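Local coordinates for protein exopolygalacturonate lyase (Vibrio vulnificus, PDB 5A29) that probably cleaves pectate, a polygalacturonate, by beta-elimination as a polysaccharide lyase of family 2 and binds a manganese ion, at residues 262-265 / 266-270; 273-276 / 277-280; 204-207 / 208-211; 178-181 / 182-186. One frame throughout, in Å; residues are numbered along the deposited sequence.

Contact 1: residues 262-265 / 266-270; sequences WGQY and LMTQY. With SRT (S,R meso-tartaric acid), chain D.
W262 O accepts the backbone N-H of L266 at 3.0 Å, the i to i+4 bond of an alpha helix, here helix 259-272. The W262 indole is engaged elsewhere, NE1 bonded to R210 O and the ring edge-to-face with W188. G263 O continues the ladder by taking M267 N. At Q264 the carbonyl oxygen is gripped twice, by T268 N and by T268 OG1, the latter at 2.8 Å and from above the carbonyl plane; the two donors approach from opposite faces. Sitting beside its own backbone N (chi1 -72°), the hydroxyl turns back along the helix to Q264 O. Y265 carries the main side-chain contact. Its ring lies beneath the carboxamide of Q269, the two planes 13° apart, with Q269 NE2 3.3 Å above the ring plane and offset toward the rim. A CH-pi contact accompanies this stack, Q269 CG lying 4.1 Å from the Y265 ring centroid. A bend at chi2 (-38°) folds Q269 back over its own turn, and Y265 O receives Q269 NE2 at 3.0 Å as well as Q269 N from the other face of the carbonyl. Q269 OE1 bonds to S215 OG, in the loop between helix 170-184 and strand 227-228, so the amide is fixed through both its oxygen and its nitrogen; Y265 OH bonds to A214 O. Y270, of a meso-tartrate pocket, has CB 3.2 Å from O2 of that ligand.

Contact 2: residues 273-276 / 277-280; sequences AKHP and KTGA
Residues 275-280 form a compact turn in the loop between helix 259-272 and strand 287-288, and T278 adds an ST turn within it. Two backbone bonds close the turn: H275 N gives its hydrogen to A280 O at 3.0 Å, in the carbonyl plane, and G279 N reaches H275 O at 2.9 Å with a more bent N-H...O angle of 140°. G279 has positive phi (72°), which lets the chain reverse between T278 and A280. The side-chain bonds centre on the imidazole. H275 ND1 accepts two successive backbone N-H groups, from K277 N at 3.0 Å and T278 N at 3.3 Å, consistent with ND1 being unprotonated. With CG anti to the backbone N (chi1 -167°), the ring swings beneath the turn to meet both donors, K277 N being the more tilted from its plane. Van der Waals contacts complete the turn: K277 CB touches H275 CE1, and methylenes of K274 meet carbonyl oxygens, CB that of A280 and CD that of G279. The T278 side chain touches L369 of helix 353-370, while its hydroxyl is tied to S383 O, sits 3.2 Å from H275 CB, and accepts A280 N, T278 OG1 to A280 N being 3.1 Å.

Contact 3: residues 204-207 / 208-211; sequences DDKV and FHRP. With EDO (1,2-ethanediol), chain K; EDO (1,2-ethanediol), chain N.
K206 folds back over H209 where a type I turn, D204 to V207, leads into a short 3-10 segment. Bends at chi3 (91°) and chi4 (-87°) bring K206 NZ to 3.0 Å from H209 ND1, though well out of the imidazole plane. K206 CA lies over one face of that ring in a CH-pi contact, 4.0 Å from the H209 centroid. V207 sets CG1 between its backbone N and carbonyl carbon (chi1 66°), and this methyl leans on a face of the next residue's ring, V207 CG1 to F208 CD2 being 3.8 Å. F208 meets W181 of helix 170-184 edge-to-face. R210 extends from CG to NE with its CG against V207 O at 3.4 Å, and its guanidinium pairs with W188 by cation-pi. D204 OD1 accepts K206 N at 2.7 Å from above the carboxylate plane, an Asx turn, while a water joins D204 OD2 to R210 NH2. A second water bridges D205 O and F208 N. Two ethanediols, probably from the crystallisation liquor, give O1 to D204 OD2 and to F208 O. Because K206 NZ donates to H209 ND1, that nitrogen acts as an acceptor, which probably disfavours a doubly protonated imidazole beside the lysine charge.

Contact 4: residues 178-181 / 182-186; sequences KAFW and QAHVE
One face of the H184 imidazole is met by the edge of F180, with F180 CE1 3.7 Å above its plane and offset toward the rim, while F180 O lies at the imidazole edge, in plane. For its part the F180 ring has H184 NE2 at its edge, near the plane. The pair is therefore an offset edge-to-face contact: centroids are 5.2 Å apart and planes stand at 76°. The closest atoms are F180 CD1 and H184 CD2, at 3.4 Å. F180 has CG anti to the backbone N (chi1 177°) and H184 has CG beside its own N (chi1 -70°), torsions that bring two residues one helical turn apart together. The W181 indole is approached obliquely by V185, with W181 CE3 3.7 Å from V185 CG2. Both pairs have the i to i+4 spacing of an alpha helix, and they lie at the C-terminal end of helix 170-184. The regular backbone bonds run through this end: Q182 N to K178 O, A183 N to A179 O, H184 N to F180 O and V185 N to W181 O, the last at 2.9 Å although V185 has already left helical phi/psi. W181 O also takes a weak bond from H184 N. Beyond the helix, H184 NE2 bonds to H153 ND1 and H184 ND1 to G194 O, fixing the rotation of the imidazole. H153 directly precedes the manganese ligand E154 in sequence. The H184 side chain stands about 6 Å from those of E154 and H196, another manganese ligand, and about 9 Å from the metal itself.

In the fold
Along the chain the order is contact 4, contact 3, contact 1, contact 2. Contact 4 ends helix 170-184, contact 3 sits in the following loop, contact 1 occupies helix 259-272, and contact 2 the loop that leaves it. The first three form a connected cluster: contacts 3 and 4 have centres 10 Å apart, and contact 1 lies 15 Å from contact 4 and 16 Å from contact 3. V207 packs on K178, and D205 pairs with K178 in a salt bridge. Contact 2 adjoins contact 1 in sequence, centres 17 Å apart, without other touch. Helix 259-272 thus packs through W262 and L266 on W181 of helix 170-184 and runs on directly into the loop of contact 2.

Contact 1: residues 262-265 / 266-270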
loop_
_atom_site.group_PDB
_atom_site.type_symbol
_atom_site.label_atom_id
_atom_site.label_comp_id
_atom_site.label_asym_id
_atom_site.label_seq_id
_atom_site.Cartn_x
_atom_site.Cartn_y
_atom_site.Cartn_z
ATOM N N TRP A 262 13.308 -2.277 -17.189
ATOM C CA TRP A 262 13.831 -1.684 -15.928
ATOM C C TRP A 262 12.949 -2.139 -14.749
ATOM O O TRP A 262 13.453 -2.485 -13.688
ATOM C CB TRP A 262 13.764 -0.182 -16.003
ATOM C CG TRP A 262 15.098 0.313 -16.535
ATOM C CD1 TRP A 262 15.377 0.767 -17.818
ATOM C CD2 TRP A 262 16.331 0.292 -15.822
ATOM N NE1 TRP A 262 16.724 1.073 -17.910
ATOM C CE2 TRP A 262 17.342 0.791 -16.718
ATOM C CE3 TRP A 262 16.697 -0.113 -14.528
ATOM C CZ2 TRP A 262 18.701 0.897 -16.350
ATOM C CZ3 TRP A 262 18.053 -0.002 -14.140
ATOM C CH2 TRP A 262 19.047 0.509 -15.073
ATOM N N GLY A 263 11.636 -2.203 -14.990
ATOM C CA GLY A 263 10.732 -2.838 -13.956
ATOM C C GLY A 263 11.117 -4.271 -13.663
ATOM O O GLY A 263 11.197 -4.705 -12.460
ATOM N N GLN A 264 11.392 -5.058 -14.724
ATOM C CA GLN A 264 11.802 -6.414 -14.544
ATOM C C GLN A 264 13.161 -6.501 -13.773
ATOM O O GLN A 264 13.316 -7.356 -12.899
ATOM C CB GLN A 264 11.935 -7.143 -15.897
ATOM C CG GLN A 264 12.386 -8.571 -15.774
ATOM C CD GLN A 264 12.626 -9.206 -17.144
ATOM O OE1 GLN A 264 13.389 -8.693 -17.954
ATOM N NE2 GLN A 264 12.000 -10.334 -17.379
ATOM N N TYR A 265 14.116 -5.665 -14.140
ATOM C CA TYR A 265 15.465 -5.734 -13.475
ATOM C C TYR A 265 15.273 -5.499 -11.959
ATOM O O TYR A 265 15.804 -6.221 -11.115
ATOM C CB TYR A 265 16.363 -4.668 -14.072
ATOM C CG TYR A 265 17.684 -4.543 -13.327
ATOM C CD1 TYR A 265 18.708 -5.511 -13.517
ATOM C CD2 TYR A 265 17.863 -3.554 -12.362
ATOM C CE1 TYR A 265 19.915 -5.436 -12.793
ATOM C CE2 TYR A 265 19.046 -3.478 -11.626
ATOM C CZ TYR A 265 20.085 -4.413 -11.864
ATOM O OH TYR A 265 21.291 -4.318 -11.120
ATOM N N LEU A 266 14.567 -4.424 -11.637
ATOM C CA LEU A 266 14.388 -4.047 -10.220
ATOM C C LEU A 266 13.629 -5.127 -9.453
ATOM O O LEU A 266 14.037 -5.584 -8.373
ATOM C CB LEU A 266 13.715 -2.667 -10.140
ATOM C CG LEU A 266 13.459 -2.119 -8.722
ATOM C CD1 LEU A 266 14.757 -2.074 -7.856
ATOM C CD2 LEU A 266 12.876 -0.716 -8.828
ATOM N N MET A 267 12.530 -5.618 -10.010
ATOM C CA MET A 267 11.784 -6.722 -9.365
ATOM C C MET A 267 12.670 -7.968 -9.135
ATOM O O MET A 267 12.622 -8.643 -8.072
ATOM C CB MET A 267 10.546 -7.084 -10.194
ATOM C CG MET A 267 9.739 -8.216 -9.620
ATOM S SD MET A 267 8.320 -8.750 -10.672
ATOM C CE MET A 267 7.420 -7.252 -10.862
ATOM N N THR A 268 13.490 -8.283 -10.143
ATOM C CA THR A 268 14.353 -9.463 -10.085
ATOM C C THR A 268 15.424 -9.364 -8.978
ATOM O O THR A 268 15.827 -10.388 -8.462
ATOM C CB THR A 268 15.086 -9.581 -11.474
ATOM O OG1 THR A 268 14.085 -9.988 -12.406
ATOM C CG2 THR A 268 16.098 -10.693 -11.447
ATOM N N GLN A 269 15.914 -8.159 -8.702
ATOM C CA GLN A 269 16.996 -8.014 -7.667
ATOM C C GLN A 269 16.499 -8.596 -6.298
ATOM O O GLN A 269 17.298 -9.246 -5.540
ATOM C CB GLN A 269 17.475 -6.578 -7.551
ATOM C CG GLN A 269 18.124 -5.938 -8.828
ATOM C CD GLN A 269 18.981 -6.978 -9.566
ATOM O OE1 GLN A 269 20.040 -7.371 -9.071
ATOM N NE2 GLN A 269 18.464 -7.510 -10.679
ATOM N N TYR A 270 15.214 -8.362 -5.980
ATOM C CA TYR A 270 14.658 -8.935 -4.713
ATOM C C TYR A 270 14.660 -10.407 -4.691
ATOM O O TYR A 270 15.010 -11.045 -3.652
ATOM C CB TYR A 270 13.240 -8.392 -4.384
ATOM C CG TYR A 270 13.257 -6.890 -4.178
ATOM C CD1 TYR A 270 13.487 -6.339 -2.932
ATOM C CD2 TYR A 270 13.013 -6.024 -5.252
ATOM C CE1 TYR A 270 13.435 -4.958 -2.764
ATOM C CE2 TYR A 270 13.047 -4.658 -5.086
ATOM C CZ TYR A 270 13.280 -4.150 -3.850
ATOM O OH TYR A 270 13.248 -2.801 -3.704
HETATM O O1 SRT D . 10.117 -8.060 -1.495
HETATM O O11 SRT D . 11.192 -9.944 -1.655
HETATM C C1 SRT D . 10.274 -9.191 -2.008
HETATM C C2 SRT D . 9.348 -9.487 -3.172
HETATM O O2 SRT D . 10.238 -9.456 -4.231
HETATM C C3 SRT D . 8.531 -10.795 -3.303
HETATM O O3 SRT D . 8.852 -11.768 -2.338
HETATM C C4 SRT D . 7.018 -10.671 -3.286
HETATM O O4 SRT D . 6.477 -11.451 -4.117
HETATM O O41 SRT D . 6.405 -9.837 -2.526
#

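Contact 2: residues 273-276 / 277-280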
loop_
_atom_site.group_PDB
_atom_site.type_symbol
_atom_site.label_atom_id
_atom_site.label_comp_id
_atom_site.label_asym_id
_atom_site.label_seq_id
_atom_site.Cartn_x
_atom_site.Cartn_y
_atom_site.Cartn_z
ATOM N N ALA A 273 18.184 -12.054 -4.210
ATOM C CA ALA A 273 18.653 -11.981 -2.847
ATOM C C ALA A 273 17.840 -12.797 -1.821
ATOM O O ALA A 273 18.150 -12.730 -0.659
ATOM C CB ALA A 273 18.739 -10.500 -2.402
ATOM N N LYS A 274 16.861 -13.601 -2.254
ATOM C CA LYS A 274 16.105 -14.432 -1.362
ATOM C C LYS A 274 17.025 -15.402 -0.616
ATOM O O LYS A 274 18.143 -15.757 -1.081
ATOM C CB LYS A 274 14.960 -15.185 -2.077
ATOM C CG LYS A 274 15.404 -16.459 -2.792
ATOM C CD LYS A 274 14.182 -16.909 -3.586
ATOM C CE LYS A 274 14.509 -17.131 -5.039
ATOM N NZ LYS A 274 14.934 -18.548 -5.093
ATOM N N HIS A 275 16.587 -15.809 0.555
ATOM C CA HIS A 275 17.475 -16.696 1.384
ATOM C C HIS A 275 17.862 -17.989 0.645
ATOM O O HIS A 275 17.033 -18.675 0.102
ATOM C CB HIS A 275 16.830 -17.084 2.708
ATOM C CG HIS A 275 17.819 -17.686 3.651
ATOM N ND1 HIS A 275 18.229 -19.006 3.555
ATOM C CD2 HIS A 275 18.625 -17.098 4.573
ATOM C CE1 HIS A 275 19.190 -19.220 4.451
ATOM N NE2 HIS A 275 19.467 -18.070 5.066
ATOM N N PRO A 276 19.153 -18.289 0.567
ATOM C CA PRO A 276 19.584 -19.349 -0.371
ATOM C C PRO A 276 19.242 -20.749 0.091
ATOM O O PRO A 276 19.250 -21.649 -0.698
ATOM C CB PRO A 276 21.122 -19.179 -0.412
ATOM C CG PRO A 276 21.451 -18.478 0.892
ATOM C CD PRO A 276 20.282 -17.540 1.157
ATOM N N LYS A 277 18.926 -20.948 1.363
ATOM C CA LYS A 277 18.527 -22.229 1.836
ATOM C C LYS A 277 16.984 -22.370 1.913
ATOM O O LYS A 277 16.452 -23.411 1.520
ATOM C CB LYS A 277 19.202 -22.475 3.199
ATOM C CG LYS A 277 18.741 -23.739 3.911
ATOM C CD LYS A 277 19.522 -24.978 3.483
ATOM C CE LYS A 277 18.660 -26.250 3.476
ATOM N NZ LYS A 277 18.982 -27.072 2.266
ATOM N N THR A 278 16.266 -21.343 2.401
ATOM C CA THR A 278 14.793 -21.478 2.650
ATOM C C THR A 278 13.975 -20.936 1.501
ATOM O O THR A 278 12.814 -21.241 1.387
ATOM C CB THR A 278 14.358 -20.671 3.883
ATOM O OG1 THR A 278 14.718 -19.320 3.642
ATOM C CG2 THR A 278 15.165 -21.160 5.151
ATOM N N GLY A 279 14.588 -20.158 0.621
ATOM C CA GLY A 279 13.834 -19.510 -0.410
ATOM C C GLY A 279 12.960 -18.364 0.106
ATOM O O GLY A 279 12.214 -17.760 -0.683
ATOM N N ALA A 280 13.038 -18.028 1.404
ATOM C CA ALA A 280 12.131 -16.972 1.939
ATOM C C ALA A 280 12.491 -15.635 1.283
ATOM O O ALA A 280 13.683 -15.278 1.121
ATOM C CB ALA A 280 12.237 -16.874 3.489
#

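Contact 3: residues 204-207 / 208-211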
loop_
_atom_site.group_PDB
_atom_site.type_symbol
_atom_site.label_atom_id
_atom_site.label_comp_id
_atom_site.label_asym_id
_atom_site.label_seq_id
_atom_site.Cartn_x
_atom_site.Cartn_y
_atom_site.Cartn_z
ATOM N N ASP A 204 13.786 13.862 -17.942
ATOM C CA ASP A 204 14.500 13.189 -19.019
ATOM C C ASP A 204 13.613 12.177 -19.721
ATOM O O ASP A 204 13.268 11.121 -19.154
ATOM C CB ASP A 204 15.779 12.536 -18.466
ATOM C CG ASP A 204 16.580 11.765 -19.530
ATOM O OD1 ASP A 204 16.190 11.672 -20.735
ATOM O OD2 ASP A 204 17.578 11.147 -19.098
ATOM N N ASP A 205 13.225 12.518 -20.946
ATOM C CA ASP A 205 12.322 11.691 -21.705
ATOM C C ASP A 205 12.922 10.324 -21.999
ATOM O O ASP A 205 12.198 9.377 -22.303
ATOM C CB ASP A 205 11.851 12.387 -23.006
ATOM C CG ASP A 205 10.514 11.890 -23.467
ATOM O OD1 ASP A 205 9.516 11.943 -22.682
ATOM O OD2 ASP A 205 10.463 11.337 -24.575
ATOM N N LYS A 206 14.245 10.216 -21.911
ATOM C CA LYS A 206 14.891 8.956 -22.319
ATOM C C LYS A 206 15.429 8.175 -21.129
ATOM O O LYS A 206 16.240 7.250 -21.315
ATOM C CB LYS A 206 16.035 9.259 -23.294
ATOM C CG LYS A 206 15.490 10.063 -24.490
ATOM C CD LYS A 206 16.543 10.354 -25.560
ATOM C CE LYS A 206 16.573 9.271 -26.614
ATOM N NZ LYS A 206 17.478 8.146 -26.198
ATOM N N VAL A 207 14.934 8.526 -19.925
ATOM C CA VAL A 207 15.256 7.788 -18.681
ATOM C C VAL A 207 15.291 6.260 -18.839
ATOM O O VAL A 207 16.257 5.633 -18.382
ATOM C CB VAL A 207 14.411 8.277 -17.469
ATOM C CG1 VAL A 207 12.905 7.937 -17.673
ATOM C CG2 VAL A 207 14.984 7.777 -16.131
ATOM N N PHE A 208 14.311 5.616 -19.476
ATOM C CA PHE A 208 14.278 4.140 -19.484
ATOM C C PHE A 208 15.156 3.546 -20.616
ATOM O O PHE A 208 15.243 2.323 -20.792
ATOM C CB PHE A 208 12.864 3.624 -19.601
ATOM C CG PHE A 208 12.043 3.867 -18.354
ATOM C CD1 PHE A 208 12.359 3.184 -17.167
ATOM C CD2 PHE A 208 10.945 4.744 -18.375
ATOM C CE1 PHE A 208 11.564 3.356 -16.016
ATOM C CE2 PHE A 208 10.180 4.971 -17.201
ATOM C CZ PHE A 208 10.516 4.269 -16.023
ATOM N N HIS A 209 15.731 4.432 -21.425
ATOM C CA HIS A 209 16.651 3.977 -22.499
ATOM C C HIS A 209 18.069 3.576 -21.978
ATOM O O HIS A 209 18.835 2.899 -22.702
ATOM C CB HIS A 209 16.803 5.063 -23.588
ATOM C CG HIS A 209 15.511 5.462 -24.257
ATOM N ND1 HIS A 209 15.474 6.037 -25.513
ATOM C CD2 HIS A 209 14.222 5.424 -23.827
ATOM C CE1 HIS A 209 14.225 6.339 -25.826
ATOM N NE2 HIS A 209 13.444 5.979 -24.820
ATOM N N ARG A 210 18.448 3.976 -20.764
ATOM C CA ARG A 210 19.661 3.357 -20.129
ATOM C C ARG A 210 19.675 1.835 -20.190
ATOM O O ARG A 210 18.641 1.158 -19.991
ATOM C CB ARG A 210 19.905 3.817 -18.688
ATOM C CG ARG A 210 19.652 5.291 -18.488
ATOM C CD ARG A 210 19.542 5.633 -17.001
ATOM N NE ARG A 210 19.586 7.100 -16.762
ATOM C CZ ARG A 210 20.731 7.732 -16.484
ATOM N NH1 ARG A 210 21.871 7.046 -16.446
ATOM N NH2 ARG A 210 20.765 9.042 -16.266
ATOM N N PRO A 211 20.847 1.262 -20.511
ATOM C CA PRO A 211 20.927 -0.176 -20.642
ATOM C C PRO A 211 20.863 -0.827 -19.233
ATOM O O PRO A 211 21.379 -0.268 -18.260
ATOM C CB PRO A 211 22.347 -0.397 -21.261
ATOM C CG PRO A 211 23.115 0.844 -20.856
ATOM C CD PRO A 211 22.098 1.942 -20.968
HETATM C C1 EDO K . 19.506 8.584 -20.038
HETATM O O1 EDO K . 19.633 9.910 -20.568
HETATM C C2 EDO K . 18.978 7.726 -21.163
HETATM O O2 EDO K . 19.976 7.776 -22.189
HETATM C C1 EDO N . 16.773 -0.758 -21.225
HETATM O O1 EDO N . 16.478 0.272 -22.162
HETATM C C2 EDO N . 16.923 -2.063 -21.999
HETATM O O2 EDO N . 15.704 -2.282 -22.672
HETATM O O HOH W 1 17.984 9.576 -17.066
HETATM O O HOH W 2 12.263 6.819 -21.137
#

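Contact 4: residues 178-181 / 182-186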
loop_
_atom_site.group_PDB
_atom_site.type_symbol
_atom_site.label_atom_id
_atom_site.label_comp_id
_atom_site.label_asym_id
_atom_site.label_seq_id
_atom_site.Cartn_x
_atom_site.Cartn_y
_atom_site.Cartn_z
ATOM N N LYS A 178 8.082 8.713 -15.867
ATOM C CA LYS A 178 9.512 8.979 -16.222
ATOM C C LYS A 178 10.170 9.923 -15.226
ATOM O O LYS A 178 11.297 9.693 -14.810
ATOM C CB LYS A 178 9.578 9.530 -17.679
ATOM C CG LYS A 178 9.238 8.454 -18.708
ATOM C CD LYS A 178 9.349 9.078 -20.141
ATOM C CE LYS A 178 9.096 8.014 -21.193
ATOM N NZ LYS A 178 9.173 8.589 -22.568
ATOM N N ALA A 179 9.421 10.905 -14.725
ATOM C CA ALA A 179 9.948 11.858 -13.749
ATOM C C ALA A 179 10.107 11.196 -12.401
ATOM O O ALA A 179 11.046 11.497 -11.666
ATOM C CB ALA A 179 9.038 13.090 -13.612
ATOM N N PHE A 180 9.207 10.258 -12.082
ATOM C CA PHE A 180 9.256 9.581 -10.740
ATOM C C PHE A 180 10.600 8.775 -10.704
ATOM O O PHE A 180 11.382 8.850 -9.768
ATOM C CB PHE A 180 7.995 8.647 -10.716
ATOM C CG PHE A 180 7.861 7.778 -9.473
ATOM C CD1 PHE A 180 8.387 8.165 -8.254
ATOM C CD2 PHE A 180 7.130 6.612 -9.545
ATOM C CE1 PHE A 180 8.197 7.390 -7.079
ATOM C CE2 PHE A 180 6.937 5.795 -8.409
ATOM C CZ PHE A 180 7.512 6.166 -7.174
ATOM N N TRP A 181 10.819 7.948 -11.707
ATOM C CA TRP A 181 12.085 7.176 -11.783
ATOM C C TRP A 181 13.310 8.133 -11.784
ATOM O O TRP A 181 14.251 7.947 -11.025
ATOM C CB TRP A 181 12.082 6.250 -12.995
ATOM C CG TRP A 181 11.459 4.905 -12.727
ATOM C CD1 TRP A 181 10.085 4.621 -12.563
ATOM C CD2 TRP A 181 12.150 3.659 -12.583
ATOM N NE1 TRP A 181 9.923 3.260 -12.326
ATOM C CE2 TRP A 181 11.160 2.649 -12.358
ATOM C CE3 TRP A 181 13.524 3.275 -12.669
ATOM C CZ2 TRP A 181 11.494 1.313 -12.210
ATOM C CZ3 TRP A 181 13.860 1.948 -12.505
ATOM C CH2 TRP A 181 12.851 0.965 -12.298
ATOM N N GLN A 182 13.263 9.168 -12.614
ATOM C CA GLN A 182 14.412 10.108 -12.739
ATOM C C GLN A 182 14.714 10.796 -11.405
ATOM O O GLN A 182 15.855 10.931 -11.002
ATOM C CB GLN A 182 14.093 11.112 -13.896
ATOM C CG GLN A 182 15.039 12.326 -13.970
ATOM C CD GLN A 182 16.388 11.958 -14.617
ATOM O OE1 GLN A 182 16.655 10.799 -14.860
ATOM N NE2 GLN A 182 17.241 12.945 -14.856
ATOM N N ALA A 183 13.698 11.151 -10.626
ATOM C CA ALA A 183 13.921 11.857 -9.400
ATOM C C ALA A 183 14.280 10.947 -8.257
ATOM O O ALA A 183 14.820 11.410 -7.300
ATOM C CB ALA A 183 12.671 12.681 -9.012
ATOM N N HIS A 184 13.900 9.684 -8.302
ATOM C CA HIS A 184 14.149 8.846 -7.106
ATOM C C HIS A 184 15.301 7.864 -7.267
ATOM O O HIS A 184 15.868 7.449 -6.266
ATOM C CB HIS A 184 12.839 8.118 -6.714
ATOM C CG HIS A 184 11.818 9.064 -6.170
ATOM N ND1 HIS A 184 11.623 9.225 -4.811
ATOM C CD2 HIS A 184 10.949 9.906 -6.793
ATOM C CE1 HIS A 184 10.691 10.157 -4.622
ATOM N NE2 HIS A 184 10.262 10.578 -5.802
ATOM N N VAL A 185 15.680 7.530 -8.499
ATOM C CA VAL A 185 16.803 6.551 -8.654
ATOM C C VAL A 185 18.128 7.362 -8.495
ATOM O O VAL A 185 18.410 8.287 -9.266
ATOM C CB VAL A 185 16.766 5.786 -9.988
ATOM C CG1 VAL A 185 18.070 4.983 -10.164
ATOM C CG2 VAL A 185 15.579 4.807 -10.017
ATOM N N GLU A 186 18.874 7.097 -7.437
ATOM C CA GLU A 186 20.060 7.869 -7.185
ATOM C C GLU A 186 21.235 7.288 -7.985
ATOM O O GLU A 186 22.192 8.000 -8.247
ATOM C CB GLU A 186 20.451 7.793 -5.729
ATOM C CG GLU A 186 19.465 8.535 -4.839
ATOM C CD GLU A 186 19.929 8.671 -3.410
ATOM O OE1 GLU A 186 20.989 8.121 -3.061
ATOM O OE2 GLU A 186 19.218 9.346 -2.636
#